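Local coordinates for protein CptN Toxin (Eubacterium rectale DSM 17629, PDB 4RMO) that serves as the toxin of a type III toxin-antitoxin system, probably an endoribonuclease held inactive by its pseudoknotted RNA antitoxin, at residues H75-D80 / S85-Q90; D38-G43 / K148-L153. All coordinates share one frame; numbering follows the deposited sequence.

Contact 1 of 2, residues H75-D80 / S85-Q90; sequences HIVKLD and SAFLIQ. With CA (calcium ion), chain Q; nucleotides of chain F; nucleotides of chain B.
The ring of Phe87 meets Leu79 CD2 at its edge, 4.0 Å from CE1, with the carbonyl O of His75 also near the ring plane. Val77 comes at it obliquely, its CG1 3.5 Å from Phe87 CE1. That methyl group stands between the backbone N and the carbonyl carbon (chi1 69°), which turns it to the ring. A large apolar ring suits this place, since it offers surface to both Val77 and Leu79. Leu79 also lays CD1 against Ser85 OG at 3.2 Å. On the other side of the hairpin Ile76 CG1 packs on the small Ala86 CB.

In the backbone between the two faces, His75 with Phe87 and Val77 with Ser85 form antiparallel hydrogen-bonded pairs, and Ile76 with Ala86 the non-hydrogen-bonded pair between them. Phe87 N gives His75 O a nearly straight bond of 2.8 Å, at 168°.

Both ends reach RNA. Asp80 OD1 binds a calcium ion at 2.5 Å; OP2 of A14 of chain F and four waters complete its shell. Gln90, an amide with both donor and acceptor, pairs with U4 of chain B: its OE1 accepts from U4 N3 at 2.7 Å, and its NE2 donates to U4 O4. Such pairing can read a uracil edge.

Ser85 OG bonds to a modified side chain of another protein chain, and His75 ND1 to Lys125. Helix 116-134 covers the face bearing His75 and Phe87, helix 54-65 the face of Ile76 and Ala86, and strand 44-51 flanks strand 84-87 within the antiparallel sheet.

Contact 2 of 2, residues D38-G43 / K148-L153; sequences DSNYNG and KIYERL
Tyr150 reaches from its helix to Asp38, and its phenol OH donates a hydrogen bond of 2.6 Å to Asp38 OD2. The hydroxyl meets this oxygen on the syn side, 27° out of the carboxylate plane, while OD2 itself lies in plane at the edge of the Tyr150 ring. Carboxylate and ring are turned 63° against each other. With CG anti to the backbone N (chi1 -172°), Tyr150 extends its ring away from the helix axis, and the length of a tyrosine is what lets a helix residue span the distance to the loop.

Around the hydroxyl stand two further side chains. Tyr41 crosses Tyr150 at about a right angle and presents its ring edge, with CD1 3.6 Å from Tyr150 OH. Asn40 brings its CB to 3.7 Å from the same OH, so the phenol end is flanked by carbon as well as gripped by the carboxylate.

Asp38 is also the start of an Asx motif in the loop joining strands 32-37 and 44-51: Tyr41 N donates to Asp38 OD2 at 3.1 Å through the anti lone pair, and Asn40 N adds a weak bond to the same oxygen. Aspartate suits the place because its short side chain can fold back on the following backbone and still accept from Tyr150. These donors would probably stabilise the negative charge on this buried carboxylate.

Further out, Asp38 OD1 accepts from Trp46 NE1, so both carboxylate oxygens are engaged and the rotation of the group is restrained. Ile44 touches both Asp38 and Tyr150 from strand 44-51. Beyond the tyrosine, Ile149 and Leu153 turn the apolar side of helix 146-153 to Pro94 of strand 93-96 and to Met17 of helix 11-17.

How the contacts relate
Contact 1 is nested within the long chain loop that contact 2 closes: residues 38-43 come first, then both halves of the hairpin, and residues 148-153 near the C-terminus. Their centres are 24 Å apart on opposite sides of the chain's centre, and the nearest atoms, about 10 Å apart, do not touch. Strand 44-51 connects them, since it follows the loop of contact 2 directly and pairs with strand 84-87 of contact 1. One antiparallel sheet thus carries a local hairpin that meets RNA at both ends, while contact 2 ties the C-terminal helix to a sheet loop, also close to bound nucleic acid.

Contact 1 of 2, residues H75-D80 / S85-Q90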
ATOM      1  N   HIS A  75      12.427  17.218   1.823  1.00 30.44           N
ATOM      2  CA  HIS A  75      11.270  16.750   1.060  1.00 30.41           C
ATOM      3  C   HIS A  75      10.365  17.954   0.793  1.00 29.64           C
ATOM      4  O   HIS A  75      10.037  18.736   1.704  1.00 25.25           O
ATOM      5  CB  HIS A  75      10.545  15.693   1.864  1.00 31.47           C
ATOM      6  CG  HIS A  75       9.415  15.048   1.132  1.00 36.02           C
ATOM      7  ND1 HIS A  75       9.604  14.113   0.136  1.00 42.55           N
ATOM      8  CD2 HIS A  75       8.082  15.189   1.257  1.00 38.75           C
ATOM      9  CE1 HIS A  75       8.435  13.738  -0.347  1.00 41.90           C
ATOM     10  NE2 HIS A  75       7.494  14.382   0.316  1.00 42.53           N
ATOM     11  N   ILE A  76       9.990  18.110  -0.457  1.00 28.28           N
ATOM     12  CA  ILE A  76       9.208  19.246  -0.916  1.00 31.73           C
ATOM     13  C   ILE A  76       7.855  18.734  -1.340  1.00 30.82           C
ATOM     14  O   ILE A  76       7.746  17.797  -2.133  1.00 30.30           O
ATOM     15  CB  ILE A  76       9.898  19.949  -2.089  1.00 34.43           C
ATOM     16  CG1 ILE A  76      11.160  20.635  -1.581  1.00 31.58           C
ATOM     17  CG2 ILE A  76       8.986  20.992  -2.700  1.00 37.00           C
ATOM     18  CD1 ILE A  76      12.054  21.146  -2.667  1.00 30.66           C
ATOM     19  N   VAL A  77       6.819  19.303  -0.770  1.00 29.20           N
ATOM     20  CA  VAL A  77       5.483  18.925  -1.123  1.00 29.57           C
ATOM     21  C   VAL A  77       4.529  20.113  -0.994  1.00 33.81           C
ATOM     22  O   VAL A  77       4.751  21.051  -0.215  1.00 31.79           O
ATOM     23  CB  VAL A  77       5.022  17.737  -0.254  1.00 33.67           C
ATOM     24  CG1 VAL A  77       4.830  18.140   1.190  1.00 34.44           C
ATOM     25  CG2 VAL A  77       3.737  17.124  -0.795  1.00 38.68           C
ATOM     26  N   LYS A  78       3.471  20.081  -1.790  1.00 35.44           N
ATOM     27  CA  LYS A  78       2.441  21.105  -1.769  1.00 41.02           C
ATOM     28  C   LYS A  78       1.578  20.835  -0.558  1.00 34.92           C
ATOM     29  O   LYS A  78       1.002  19.748  -0.432  1.00 31.69           O
ATOM     30  CB  LYS A  78       1.614  21.004  -3.057  1.00 48.56           C
ATOM     31  CG  LYS A  78       1.195  22.313  -3.668  1.00 59.85           C
ATOM     32  CD  LYS A  78       0.444  22.124  -4.991  1.00 69.23           C
ATOM     33  CE  LYS A  78       1.453  21.933  -6.110  1.00 70.59           C
ATOM     34  NZ  LYS A  78       0.912  21.858  -7.491  1.00 75.77           N
ATOM     35  N   LEU A  79       1.442  21.825   0.312  1.00 31.06           N
ATOM     36  CA  LEU A  79       0.531  21.686   1.476  1.00 32.29           C
ATOM     37  C   LEU A  79      -0.904  22.024   1.085  1.00 29.48           C
ATOM     38  O   LEU A  79      -1.177  22.452  -0.039  1.00 24.19           O
ATOM     39  CB  LEU A  79       0.958  22.593   2.618  1.00 31.31           C
ATOM     40  CG  LEU A  79       2.410  22.424   3.053  1.00 34.67           C
ATOM     41  CD1 LEU A  79       2.671  23.289   4.264  1.00 32.45           C
ATOM     42  CD2 LEU A  79       2.687  20.958   3.370  1.00 36.11           C
ATOM     43  N   ASP A  80      -1.811  21.873   2.030  1.00 29.05           N
ATOM     44  CA  ASP A  80      -3.223  22.130   1.799  1.00 32.63           C
ATOM     45  C   ASP A  80      -3.543  23.644   1.569  1.00 34.37           C
ATOM     46  O   ASP A  80      -4.661  23.978   1.216  1.00 32.33           O
ATOM     47  CB  ASP A  80      -4.071  21.563   2.947  1.00 31.78           C
ATOM     48  CG  ASP A  80      -3.930  20.041   3.102  1.00 29.48           C
ATOM     49  OD1 ASP A  80      -3.474  19.410   2.143  1.00 27.41           O
ATOM     50  OD2 ASP A  80      -4.276  19.493   4.155  1.00 32.22           O
ATOM     51  N   SER A  85       6.140  23.569   0.051  1.00 28.84           N
ATOM     52  CA  SER A  85       6.969  23.788   1.224  1.00 27.15           C
ATOM     53  C   SER A  85       8.083  22.758   1.290  1.00 27.74           C
ATOM     54  O   SER A  85       7.850  21.580   1.024  1.00 22.99           O
ATOM     55  CB  SER A  85       6.136  23.627   2.495  1.00 25.10           C
ATOM     56  OG  SER A  85       5.063  24.561   2.556  1.00 27.57           O
ATOM     57  N   ALA A  86       9.264  23.197   1.723  1.00 23.97           N
ATOM     58  CA  ALA A  86      10.356  22.335   1.994  1.00 24.34           C
ATOM     59  C   ALA A  86      10.425  21.940   3.472  1.00 23.39           C
ATOM     60  O   ALA A  86      10.429  22.787   4.332  1.00 27.24           O
ATOM     61  CB  ALA A  86      11.653  22.994   1.584  1.00 26.36           C
ATOM     62  N   PHE A  87      10.469  20.635   3.724  1.00 24.18           N
ATOM     63  CA  PHE A  87      10.583  20.053   5.032  1.00 24.97           C
ATOM     64  C   PHE A  87      12.059  19.815   5.219  1.00 27.21           C
ATOM     65  O   PHE A  87      12.632  19.008   4.489  1.00 27.05           O
ATOM     66  CB  PHE A  87       9.863  18.730   5.095  1.00 24.78           C
ATOM     67  CG  PHE A  87       8.361  18.839   5.188  1.00 26.34           C
ATOM     68  CD1 PHE A  87       7.600  19.302   4.108  1.00 24.62           C
ATOM     69  CD2 PHE A  87       7.700  18.397   6.308  1.00 25.11           C
ATOM     70  CE1 PHE A  87       6.235  19.348   4.188  1.00 25.20           C
ATOM     71  CE2 PHE A  87       6.336  18.434   6.397  1.00 24.84           C
ATOM     72  CZ  PHE A  87       5.602  18.933   5.344  1.00 25.50           C
ATOM     73  N   LEU A  88      12.689  20.554   6.129  1.00 26.51           N
ATOM     74  CA  LEU A  88      14.124  20.437   6.316  1.00 25.81           C
ATOM     75  C   LEU A  88      14.353  19.353   7.368  1.00 27.86           C
ATOM     76  O   LEU A  88      14.652  19.613   8.530  1.00 26.12           O
ATOM     77  CB  LEU A  88      14.778  21.736   6.696  1.00 29.19           C
ATOM     78  CG  LEU A  88      14.510  22.985   5.843  1.00 34.20           C
ATOM     79  CD1 LEU A  88      15.553  24.086   6.083  1.00 33.86           C
ATOM     80  CD2 LEU A  88      14.344  22.707   4.393  1.00 32.06           C
ATOM     81  N   ILE A  89      14.213  18.116   6.916  1.00 27.97           N
ATOM     82  CA  ILE A  89      14.270  16.975   7.795  1.00 27.35           C
ATOM     83  C   ILE A  89      15.681  16.907   8.407  1.00 28.36           C
ATOM     84  O   ILE A  89      15.847  16.499   9.558  1.00 26.82           O
ATOM     85  CB  ILE A  89      13.933  15.688   7.008  1.00 27.11           C
ATOM     86  CG1 ILE A  89      12.571  15.875   6.318  1.00 27.94           C
ATOM     87  CG2 ILE A  89      13.915  14.494   7.930  1.00 24.92           C
ATOM     88  CD1 ILE A  89      12.034  14.647   5.596  1.00 27.30           C
ATOM     89  N   GLN A  90      16.681  17.287   7.611  1.00 24.03           N
ATOM     90  CA  GLN A  90      18.052  17.475   8.085  1.00 26.34           C
ATOM     91  C   GLN A  90      18.145  18.178   9.437  1.00 27.33           C
ATOM     92  O   GLN A  90      19.021  17.871  10.232  1.00 27.22           O
ATOM     93  CB  GLN A  90      18.844  18.288   7.050  1.00 26.62           C
ATOM     94  CG  GLN A  90      18.203  19.623   6.710  1.00 24.25           C
ATOM     95  CD  GLN A  90      18.953  20.380   5.661  1.00 25.42           C
ATOM     96  OE1 GLN A  90      19.570  19.796   4.770  1.00 27.51           O
ATOM     97  NE2 GLN A  90      18.858  21.718   5.715  1.00 26.35           N
TER
HETATM   98 CA    CA Q 201      -4.842  18.784   0.179  1.00 33.65          CA
ATOM     99  P     A F  14      -7.824  19.849   1.654  1.00 35.74           P
ATOM    100  OP1   A F  14      -8.221  20.764   0.586  1.00 33.46           O
ATOM    101  OP2   A F  14      -6.454  19.207   1.562  1.00 28.66           O
ATOM    102  O5'   A F  14      -7.928  20.612   3.045  1.00 28.35           O
ATOM    103  C5'   A F  14      -7.620  19.927   4.267  1.00 33.36           C
ATOM    104  C4'   A F  14      -7.942  20.808   5.446  1.00 32.71           C
ATOM    105  O4'   A F  14      -7.212  22.059   5.317  1.00 32.89           O
ATOM    106  C3'   A F  14      -9.395  21.234   5.510  1.00 32.08           C
ATOM    107  O3'   A F  14     -10.220  20.283   6.150  1.00 32.63           O
ATOM    108  C2'   A F  14      -9.306  22.532   6.301  1.00 34.03           C
ATOM    109  O2'   A F  14      -9.210  22.301   7.687  1.00 31.40           O
ATOM    110  C1'   A F  14      -8.020  23.133   5.752  1.00 30.28           C
ATOM    111  N9    A F  14      -8.199  24.084   4.641  1.00 32.81           N
ATOM    112  C8    A F  14      -7.594  24.120   3.405  1.00 30.24           C
ATOM    113  N7    A F  14      -7.920  25.171   2.690  1.00 28.89           N
ATOM    114  C5    A F  14      -8.769  25.891   3.526  1.00 33.03           C
ATOM    115  C6    A F  14      -9.440  27.127   3.370  1.00 33.28           C
ATOM    116  N6    A F  14      -9.383  27.862   2.263  1.00 33.50           N
ATOM    117  N1    A F  14     -10.174  27.583   4.409  1.00 33.25           N
ATOM    118  C2    A F  14     -10.252  26.830   5.513  1.00 36.83           C
ATOM    119  N3    A F  14      -9.652  25.664   5.787  1.00 35.40           N
ATOM    120  C4    A F  14      -8.916  25.251   4.741  1.00 30.42           C
TER
ATOM    121  P     U B   4      27.383  24.915   2.241  1.00 35.37           P
ATOM    122  OP1   U B   4      28.816  25.146   1.982  1.00 36.42           O
ATOM    123  OP2   U B   4      26.344  25.652   1.481  1.00 32.85           O
ATOM    124  O5'   U B   4      26.988  23.379   2.086  1.00 34.54           O
ATOM    125  C5'   U B   4      27.703  22.363   2.811  1.00 37.86           C
ATOM    126  C4'   U B   4      27.119  21.008   2.493  1.00 42.08           C
ATOM    127  O4'   U B   4      25.819  20.895   3.154  1.00 38.16           O
ATOM    128  C3'   U B   4      26.849  20.720   1.012  1.00 42.06           C
ATOM    129  O3'   U B   4      26.834  19.315   0.759  1.00 46.63           O
ATOM    130  C2'   U B   4      25.391  21.135   0.857  1.00 37.94           C
ATOM    131  O2'   U B   4      24.694  20.566  -0.231  1.00 34.17           O
ATOM    132  C1'   U B   4      24.822  20.630   2.181  1.00 38.29           C
ATOM    133  N1    U B   4      23.592  21.290   2.601  1.00 34.98           N
ATOM    134  C2    U B   4      22.523  20.500   2.962  1.00 31.44           C
ATOM    135  O2    U B   4      22.569  19.288   2.960  1.00 37.55           O
ATOM    136  N3    U B   4      21.399  21.189   3.338  1.00 32.51           N
ATOM    137  C4    U B   4      21.241  22.561   3.375  1.00 32.83           C
ATOM    138  O4    U B   4      20.189  23.036   3.790  1.00 37.34           O
ATOM    139  C5    U B   4      22.399  23.306   2.989  1.00 32.46           C
ATOM    140  C6    U B   4      23.508  22.663   2.629  1.00 33.43           C
ATOM    141  P     G B   3      24.020  29.270   2.257  1.00 32.89           P
ATOM    142  OP1   G B   3      24.821  29.656   1.114  1.00 36.37           O
ATOM    143  OP2   G B   3      22.621  28.783   2.033  1.00 31.52           O
ATOM    144  O5'   G B   3      24.680  28.125   3.126  1.00 30.43           O
ATOM    145  C5'   G B   3      25.991  28.264   3.681  1.00 32.62           C
ATOM    146  C4'   G B   3      26.200  27.217   4.756  1.00 32.07           C
ATOM    147  O4'   G B   3      25.215  27.429   5.807  1.00 29.92           O
ATOM    148  C3'   G B   3      25.993  25.774   4.328  1.00 31.62           C
ATOM    149  O3'   G B   3      27.189  25.188   3.814  1.00 35.57           O
ATOM    150  C2'   G B   3      25.625  25.110   5.643  1.00 29.39           C
ATOM    151  O2'   G B   3      26.740  24.773   6.439  1.00 28.30           O
ATOM    152  C1'   G B   3      24.768  26.188   6.301  1.00 29.40           C
ATOM    153  N9    G B   3      23.347  26.049   5.986  1.00 27.61           N
ATOM    154  C8    G B   3      22.678  26.611   4.930  1.00 27.37           C
ATOM    155  N7    G B   3      21.425  26.255   4.869  1.00 30.42           N
ATOM    156  C5    G B   3      21.250  25.427   5.968  1.00 24.79           C
ATOM    157  C6    G B   3      20.102  24.749   6.424  1.00 23.02           C
ATOM    158  O6    G B   3      18.960  24.781   5.964  1.00 22.62           O
ATOM    159  N1    G B   3      20.364  24.011   7.575  1.00 22.31           N
ATOM    160  C2    G B   3      21.589  23.908   8.181  1.00 23.33           C
ATOM    161  N2    G B   3      21.652  23.118   9.261  1.00 24.72           N
ATOM    162  N3    G B   3      22.672  24.534   7.758  1.00 25.93           N
ATOM    163  C4    G B   3      22.428  25.283   6.663  1.00 25.58           C
TER
HETATM  164  O   HOH W   1      -5.419  20.940  -0.871  1.00 38.28           O
HETATM  165  O   HOH W   2      -6.648  18.114  -1.214  1.00 30.75           O
HETATM  166  O   HOH W   3      -3.079  17.618  -1.136  1.00 27.49           O
HETATM  167  O   HOH W   4      -4.700  16.564   1.186  1.00 30.91           O

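Contact 2 of 2, residues D38-G43 / K148-L153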
ATOM      1  N   ASP A  38       8.840  10.689  20.493  1.00 38.12           N
ATOM      2  CA  ASP A  38      10.051   9.907  20.753  1.00 38.35           C
ATOM      3  C   ASP A  38       9.672   8.530  21.332  1.00 39.79           C
ATOM      4  O   ASP A  38       8.790   8.457  22.191  1.00 37.16           O
ATOM      5  CB  ASP A  38      10.927  10.654  21.731  1.00 39.30           C
ATOM      6  CG  ASP A  38      12.274  10.017  21.894  1.00 39.21           C
ATOM      7  OD1 ASP A  38      13.107  10.132  20.965  1.00 46.46           O
ATOM      8  OD2 ASP A  38      12.536   9.489  22.990  1.00 43.13           O
ATOM      9  N   SER A  39      10.356   7.471  20.893  1.00 43.24           N
ATOM     10  CA  SER A  39      10.115   6.090  21.406  1.00 48.79           C
ATOM     11  C   SER A  39      10.504   5.885  22.865  1.00 50.07           C
ATOM     12  O   SER A  39       9.854   5.117  23.570  1.00 53.49           O
ATOM     13  CB  SER A  39      10.915   5.061  20.613  1.00 46.14           C
ATOM     14  OG  SER A  39      10.923   5.349  19.252  1.00 59.15           O
ATOM     15  N   ASN A  40      11.592   6.534  23.294  1.00 54.75           N
ATOM     16  CA  ASN A  40      12.179   6.313  24.629  1.00 55.65           C
ATOM     17  C   ASN A  40      11.589   7.151  25.762  1.00 54.61           C
ATOM     18  O   ASN A  40      11.487   6.661  26.878  1.00 57.13           O
ATOM     19  CB  ASN A  40      13.692   6.491  24.588  1.00 56.11           C
ATOM     20  CG  ASN A  40      14.362   5.621  23.527  1.00 65.09           C
ATOM     21  OD1 ASN A  40      15.194   6.094  22.760  1.00 69.27           O
ATOM     22  ND2 ASN A  40      13.969   4.350  23.450  1.00 73.73           N
ATOM     23  N   TYR A  41      11.164   8.383  25.489  1.00 55.84           N
ATOM     24  CA  TYR A  41      10.522   9.236  26.512  1.00 51.21           C
ATOM     25  C   TYR A  41       9.253   9.861  26.024  1.00 49.83           C
ATOM     26  O   TYR A  41       9.246  10.588  25.015  1.00 51.31           O
ATOM     27  CB  TYR A  41      11.449  10.371  26.955  1.00 58.57           C
ATOM     28  CG  TYR A  41      12.659   9.898  27.695  1.00 67.48           C
ATOM     29  CD1 TYR A  41      13.787   9.478  27.011  1.00 72.27           C
ATOM     30  CD2 TYR A  41      12.666   9.849  29.106  1.00 74.43           C
ATOM     31  CE1 TYR A  41      14.902   9.014  27.701  1.00 80.51           C
ATOM     32  CE2 TYR A  41      13.767   9.387  29.807  1.00 79.48           C
ATOM     33  CZ  TYR A  41      14.882   8.969  29.103  1.00 85.47           C
ATOM     34  OH  TYR A  41      15.965   8.498  29.805  1.00 96.16           O
ATOM     35  N   ASN A  42       8.158   9.563  26.711  1.00 53.40           N
ATOM     36  CA  ASN A  42       6.885  10.214  26.425  1.00 55.03           C
ATOM     37  C   ASN A  42       7.028  11.697  26.753  1.00 47.55           C
ATOM     38  O   ASN A  42       7.767  12.072  27.663  1.00 52.77           O
ATOM     39  CB  ASN A  42       5.726   9.580  27.233  1.00 69.52           C
ATOM     40  CG  ASN A  42       5.382   8.151  26.787  1.00 75.41           C
ATOM     41  OD1 ASN A  42       4.800   7.952  25.727  1.00 80.93           O
ATOM     42  ND2 ASN A  42       5.704   7.159  27.615  1.00 75.01           N
ATOM     43  N   GLY A  43       6.358  12.543  25.990  1.00 48.32           N
ATOM     44  CA  GLY A  43       6.437  13.992  26.204  1.00 45.92           C
ATOM     45  C   GLY A  43       7.611  14.646  25.497  1.00 38.69           C
ATOM     46  O   GLY A  43       7.810  15.854  25.637  1.00 42.71           O
ATOM     47  N   LYS A 148      22.221  17.339  22.767  1.00 32.17           N
ATOM     48  CA  LYS A 148      22.207  18.260  23.882  1.00 39.59           C
ATOM     49  C   LYS A 148      20.772  18.690  24.225  1.00 37.90           C
ATOM     50  O   LYS A 148      20.373  18.660  25.391  1.00 40.60           O
ATOM     51  CB  LYS A 148      23.071  19.482  23.555  1.00 42.99           C
ATOM     52  CG  LYS A 148      23.272  20.430  24.721  1.00 45.21           C
ATOM     53  CD  LYS A 148      24.253  21.525  24.341  1.00 50.43           C
ATOM     54  CE  LYS A 148      23.812  22.830  24.986  1.00 52.51           C
ATOM     55  NZ  LYS A 148      24.902  23.838  25.091  1.00 56.41           N
ATOM     56  N   ILE A 149      19.987  19.030  23.196  1.00 38.72           N
ATOM     57  CA  ILE A 149      18.576  19.421  23.410  1.00 36.21           C
ATOM     58  C   ILE A 149      17.775  18.280  24.015  1.00 32.80           C
ATOM     59  O   ILE A 149      17.029  18.468  24.974  1.00 34.00           O
ATOM     60  CB  ILE A 149      17.892  19.872  22.101  1.00 36.53           C
ATOM     61  CG1 ILE A 149      18.590  21.107  21.528  1.00 39.05           C
ATOM     62  CG2 ILE A 149      16.440  20.223  22.390  1.00 37.28           C
ATOM     63  CD1 ILE A 149      18.240  21.396  20.088  1.00 36.41           C
ATOM     64  N   TYR A 150      17.958  17.094  23.462  1.00 30.12           N
ATOM     65  CA  TYR A 150      17.261  15.913  23.944  1.00 31.81           C
ATOM     66  C   TYR A 150      17.529  15.666  25.439  1.00 36.51           C
ATOM     67  O   TYR A 150      16.602  15.449  26.208  1.00 33.44           O
ATOM     68  CB  TYR A 150      17.717  14.709  23.129  1.00 34.97           C
ATOM     69  CG  TYR A 150      16.983  13.412  23.324  1.00 35.99           C
ATOM     70  CD1 TYR A 150      15.633  13.310  23.056  1.00 39.22           C
ATOM     71  CD2 TYR A 150      17.666  12.243  23.660  1.00 41.41           C
ATOM     72  CE1 TYR A 150      14.971  12.103  23.172  1.00 45.55           C
ATOM     73  CE2 TYR A 150      17.020  11.021  23.767  1.00 39.53           C
ATOM     74  CZ  TYR A 150      15.673  10.961  23.529  1.00 42.46           C
ATOM     75  OH  TYR A 150      15.007   9.773  23.629  1.00 44.28           O
ATOM     76  N   GLU A 151      18.789  15.756  25.846  1.00 39.08           N
ATOM     77  CA  GLU A 151      19.146  15.571  27.287  1.00 44.79           C
ATOM     78  C   GLU A 151      18.556  16.671  28.146  1.00 41.53           C
ATOM     79  O   GLU A 151      18.008  16.396  29.198  1.00 43.02           O
ATOM     80  CB  GLU A 151      20.675  15.503  27.463  1.00 47.25           C
ATOM     81  CG  GLU A 151      21.229  14.252  26.771  1.00 49.52           C
ATOM     82  CD  GLU A 151      22.736  14.148  26.793  1.00 56.51           C
ATOM     83  OE1 GLU A 151      23.408  15.146  27.151  1.00 68.41           O
ATOM     84  OE2 GLU A 151      23.247  13.072  26.442  1.00 51.73           O
ATOM     85  N   ARG A 152      18.608  17.918  27.676  1.00 43.51           N
ATOM     86  CA  ARG A 152      17.992  19.001  28.449  1.00 44.45           C
ATOM     87  C   ARG A 152      16.516  18.750  28.673  1.00 45.46           C
ATOM     88  O   ARG A 152      16.006  18.996  29.774  1.00 49.27           O
ATOM     89  CB  ARG A 152      18.203  20.342  27.774  1.00 47.06           C
ATOM     90  CG  ARG A 152      17.915  21.560  28.640  1.00 52.41           C
ATOM     91  CD  ARG A 152      18.969  22.659  28.454  1.00 57.61           C
ATOM     92  NE  ARG A 152      18.616  24.075  28.675  1.00 55.90           N
ATOM     93  CZ  ARG A 152      17.595  24.556  29.383  1.00 48.36           C
ATOM     94  NH1 ARG A 152      16.733  23.775  30.021  1.00 56.32           N
ATOM     95  NH2 ARG A 152      17.450  25.857  29.447  1.00 46.82           N
ATOM     96  N   LEU A 153      15.834  18.212  27.656  1.00 43.95           N
ATOM     97  CA  LEU A 153      14.390  17.956  27.775  1.00 45.93           C
ATOM     98  C   LEU A 153      14.097  16.877  28.808  1.00 46.03           C
ATOM     99  O   LEU A 153      13.120  16.974  29.522  1.00 44.11           O
ATOM    100  CB  LEU A 153      13.748  17.590  26.422  1.00 43.12           C
ATOM    101  CG  LEU A 153      13.791  18.693  25.351  1.00 42.54           C
ATOM    102  CD1 LEU A 153      13.374  18.128  24.012  1.00 41.54           C
ATOM    103  CD2 LEU A 153      12.907  19.879  25.746  1.00 38.92           C
TER